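Serine-rich Repeat Adhesion Glycoprotein (Srr1) (Streptococcus agalactiae, PDB 4MBO) is a serine-rich repeat surface glycoprotein that binds fibrinogen, and so probably serves the bacterium as an adhesin for host tissue. Local coordinates at residues 35-40 / 156-161. Numbering follows the deposited sequence.
Sequences VKLDSS and VQYNSP. With CA (calcium ion), chain E.
Asp-38 reaches across to the backbone of Asn-159, where OD2 accepts the N-H of Asn-159 through its anti lone pair, N to OD2 2.8 Å. This bond prolongs a short parallel pairing in the Ig-like domain of the adhesin: strand 34-36, at the edge of a mixed sheet, runs beside the end of strand 148-157. There Gln-157 pairs with Lys-36 and, as parallel strands do, bonds to the residues flanking it. Its N donates to Val-35 O in a nearly straight bond of 2.9 Å. Its O receives Leu-37 N at 3.0 Å. A water bridges the same Gln-157 O to Asp-38 N as the chains diverge, since a type I turn from Lys-36 to Ser-39 bends the first chain away. Just past the turn Ser-40 binds a calcium ion through O and OG, alongside five waters.

Asp-38 is a short acid well suited to link two domains: OD1 meets Arg-176 in a salt bridge and the hydroxyl of Tyr-314, both from the following adhesin domain. OD2 also lies in the ring plane of Tyr-158, at its edge. The methylenes of Lys-36 run beside the Gln-157 side chain, while the ammonium NZ salt-bridges Glu-31 and hydrogen-bonds Ser-30. Away from this pair packing is largely apolar: branched Leu-37 leans CD1 against Val-156 CG1 (3.6 Å) and Tyr-158, whose OH, bonded to Ile-131 O, lies 3.4 Å from CD1.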
ATOM      1  N   VAL A  35       1.331 -13.391  -3.511  1.00 16.91           N
ATOM      2  CA  VAL A  35       0.427 -12.232  -3.536  1.00 17.42           C
ATOM      3  C   VAL A  35       1.119 -11.125  -4.324  1.00 17.77           C
ATOM      4  O   VAL A  35       2.181 -10.632  -3.926  1.00 17.35           O
ATOM      5  CB  VAL A  35       0.091 -11.702  -2.119  1.00 17.55           C
ATOM      6  CG1 VAL A  35      -0.869 -10.521  -2.190  1.00 17.00           C
ATOM      7  CG2 VAL A  35      -0.544 -12.770  -1.272  1.00 17.06           C
ATOM      8  N   LYS A  36       0.513 -10.739  -5.438  1.00 17.86           N
ATOM      9  CA  LYS A  36       1.053  -9.687  -6.321  1.00 18.57           C
ATOM     10  C   LYS A  36       0.479  -8.346  -5.901  1.00 17.68           C
ATOM     11  O   LYS A  36      -0.598  -7.946  -6.340  1.00 18.11           O
ATOM     12  CB  LYS A  36       0.713 -10.007  -7.776  1.00 20.14           C
ATOM     13  CG  LYS A  36       1.249 -11.357  -8.228  1.00 22.13           C
ATOM     14  CD  LYS A  36       0.862 -11.688  -9.667  1.00 25.21           C
ATOM     15  CE  LYS A  36       1.207 -13.124 -10.052  1.00 27.54           C
ATOM     16  NZ  LYS A  36       0.494 -13.559 -11.293  1.00 30.52           N
ATOM     17  N   LEU A  37       1.247  -7.622  -5.092  1.00 16.69           N
ATOM     18  CA  LEU A  37       0.768  -6.351  -4.535  1.00 17.10           C
ATOM     19  C   LEU A  37       0.769  -5.206  -5.530  1.00 18.54           C
ATOM     20  O   LEU A  37       0.271  -4.132  -5.218  1.00 19.59           O
ATOM     21  CB  LEU A  37       1.529  -5.978  -3.267  1.00 16.41           C
ATOM     22  CG  LEU A  37       1.223  -6.853  -2.062  1.00 16.16           C
ATOM     23  CD1 LEU A  37       2.067  -6.438  -0.866  1.00 16.19           C
ATOM     24  CD2 LEU A  37      -0.265  -6.818  -1.655  1.00 16.70           C
ATOM     25  N   ASP A  38       1.332  -5.418  -6.715  1.00 18.52           N
ATOM     26  CA  ASP A  38       1.272  -4.419  -7.778  1.00 19.52           C
ATOM     27  C   ASP A  38       0.308  -4.855  -8.904  1.00 19.77           C
ATOM     28  O   ASP A  38       0.256  -4.253  -9.974  1.00 20.67           O
ATOM     29  CB  ASP A  38       2.670  -4.099  -8.297  1.00 20.40           C
ATOM     30  CG  ASP A  38       3.450  -3.249  -7.323  1.00 21.40           C
ATOM     31  OD1 ASP A  38       2.811  -2.369  -6.691  1.00 21.84           O
ATOM     32  OD2 ASP A  38       4.676  -3.392  -7.230  1.00 20.42           O
ATOM     33  N   SER A  39      -0.470  -5.907  -8.603  1.00 20.24           N
ATOM     34  CA  SER A  39      -1.547  -6.393  -9.464  1.00 22.15           C
ATOM     35  C   SER A  39      -2.867  -6.453  -8.665  1.00 21.99           C
ATOM     36  O   SER A  39      -3.733  -7.277  -8.941  1.00 22.86           O
ATOM     37  CB  SER A  39      -1.199  -7.761 -10.072  1.00 23.48           C
ATOM     38  OG  SER A  39      -0.061  -7.650 -10.901  1.00 27.85           O
ATOM     39  N   SER A  40      -2.965  -5.595  -7.662  0.60 22.40           N
ATOM     40  CA  SER A  40      -4.151  -5.454  -6.847  0.60 23.88           C
ATOM     41  C   SER A  40      -4.673  -6.804  -6.307  0.60 22.14           C
ATOM     42  O   SER A  40      -5.846  -7.109  -6.405  0.60 23.64           O
ATOM     43  CB  SER A  40      -5.226  -4.683  -7.650  0.60 25.94           C
ATOM     44  OG  SER A  40      -6.217  -4.111  -6.809  0.60 28.17           O
ATOM     45  N   VAL A 156       5.424 -12.668  -1.390  1.00 16.62           N
ATOM     46  CA  VAL A 156       4.891 -11.335  -1.665  1.00 16.37           C
ATOM     47  C   VAL A 156       5.733 -10.754  -2.790  1.00 17.29           C
ATOM     48  O   VAL A 156       6.938 -10.717  -2.694  1.00 17.52           O
ATOM     49  CB  VAL A 156       4.917 -10.464  -0.415  1.00 16.67           C
ATOM     50  CG1 VAL A 156       4.481  -9.047  -0.748  1.00 17.34           C
ATOM     51  CG2 VAL A 156       4.014 -11.089   0.644  1.00 18.12           C
ATOM     52  N   GLN A 157       5.075 -10.307  -3.841  0.70 16.66           N
ATOM     53  CA  GLN A 157       5.789  -9.788  -4.989  0.70 18.24           C
ATOM     54  C   GLN A 157       5.375  -8.383  -5.340  0.70 17.01           C
ATOM     55  O   GLN A 157       4.206  -8.046  -5.315  0.70 16.70           O
ATOM     56  CB  GLN A 157       5.502 -10.707  -6.185  0.70 21.04           C
ATOM     57  CG  GLN A 157       5.972 -10.191  -7.525  0.70 24.31           C
ATOM     58  CD  GLN A 157       5.659 -11.173  -8.632  0.70 26.33           C
ATOM     59  OE1 GLN A 157       6.218 -12.254  -8.680  0.70 33.79           O
ATOM     60  NE2 GLN A 157       4.759 -10.795  -9.518  0.70 28.55           N
ATOM     61  N   TYR A 158       6.375  -7.575  -5.665  1.00 16.84           N
ATOM     62  CA  TYR A 158       6.181  -6.231  -6.158  1.00 17.32           C
ATOM     63  C   TYR A 158       6.855  -6.171  -7.536  1.00 18.27           C
ATOM     64  O   TYR A 158       7.718  -6.992  -7.876  1.00 19.44           O
ATOM     65  CB  TYR A 158       6.870  -5.224  -5.271  1.00 16.20           C
ATOM     66  CG  TYR A 158       6.307  -5.086  -3.879  1.00 15.40           C
ATOM     67  CD1 TYR A 158       5.270  -4.208  -3.616  1.00 15.80           C
ATOM     68  CD2 TYR A 158       6.847  -5.801  -2.803  1.00 15.66           C
ATOM     69  CE1 TYR A 158       4.740  -4.057  -2.328  1.00 15.23           C
ATOM     70  CE2 TYR A 158       6.337  -5.661  -1.526  1.00 15.12           C
ATOM     71  CZ  TYR A 158       5.308  -4.767  -1.285  1.00 14.78           C
ATOM     72  OH  TYR A 158       4.767  -4.617  -0.031  1.00 15.39           O
ATOM     73  N   ASN A 159       6.399  -5.258  -8.378  0.70 19.69           N
ATOM     74  CA  ASN A 159       7.021  -5.118  -9.683  0.70 21.22           C
ATOM     75  C   ASN A 159       8.444  -4.603  -9.628  0.70 19.94           C
ATOM     76  O   ASN A 159       8.814  -3.867  -8.707  0.70 19.88           O
ATOM     77  CB  ASN A 159       6.207  -4.180 -10.552  0.70 24.00           C
ATOM     78  CG  ASN A 159       4.979  -4.837 -11.120  0.70 26.99           C
ATOM     79  OD1 ASN A 159       4.844  -6.075 -11.116  0.70 34.46           O
ATOM     80  ND2 ASN A 159       4.078  -4.028 -11.617  0.70 28.68           N
ATOM     81  N   SER A 160       9.240  -4.996 -10.624  0.70 20.66           N
ATOM     82  CA  SER A 160      10.635  -4.548 -10.728  0.70 20.59           C
ATOM     83  C   SER A 160      10.741  -3.239 -11.511  0.70 18.86           C
ATOM     84  O   SER A 160       9.867  -2.906 -12.278  0.70 18.19           O
ATOM     85  CB  SER A 160      11.503  -5.599 -11.428  0.70 24.06           C
ATOM     86  OG  SER A 160      11.559  -6.779 -10.649  0.70 28.10           O
ATOM     87  N   PRO A 161      11.826  -2.500 -11.303  1.00 18.77           N
ATOM     88  CA  PRO A 161      12.014  -1.273 -12.074  1.00 18.03           C
ATOM     89  C   PRO A 161      12.188  -1.453 -13.566  1.00 18.29           C
ATOM     90  O   PRO A 161      12.548  -2.544 -14.035  1.00 19.13           O
ATOM     91  CB  PRO A 161      13.302  -0.693 -11.475  1.00 19.13           C
ATOM     92  CG  PRO A 161      13.317  -1.215 -10.078  1.00 20.64           C
ATOM     93  CD  PRO A 161      12.790  -2.608 -10.199  1.00 20.34           C
TER
HETATM   94 CA    CA E 704      -8.057  -5.556  -6.045  1.00 49.39          CA
HETATM   95  O   HOH W   1       2.869  -7.529  -8.196  1.00 20.76           O
HETATM   96  O   HOH W   2      -6.597  -5.300  -3.766  1.00 28.95           O
HETATM   97  O   HOH W   3      -9.229  -3.752  -7.316  0.50 39.56           O
HETATM   98  O   HOH W   4      -8.353  -6.712  -8.253  1.00 51.76           O
HETATM   99  O   HOH W   5     -10.075  -5.367  -4.947  0.50 27.60           O
HETATM  100  O   HOH W   6      -7.912  -6.985  -4.596  0.50 19.09           O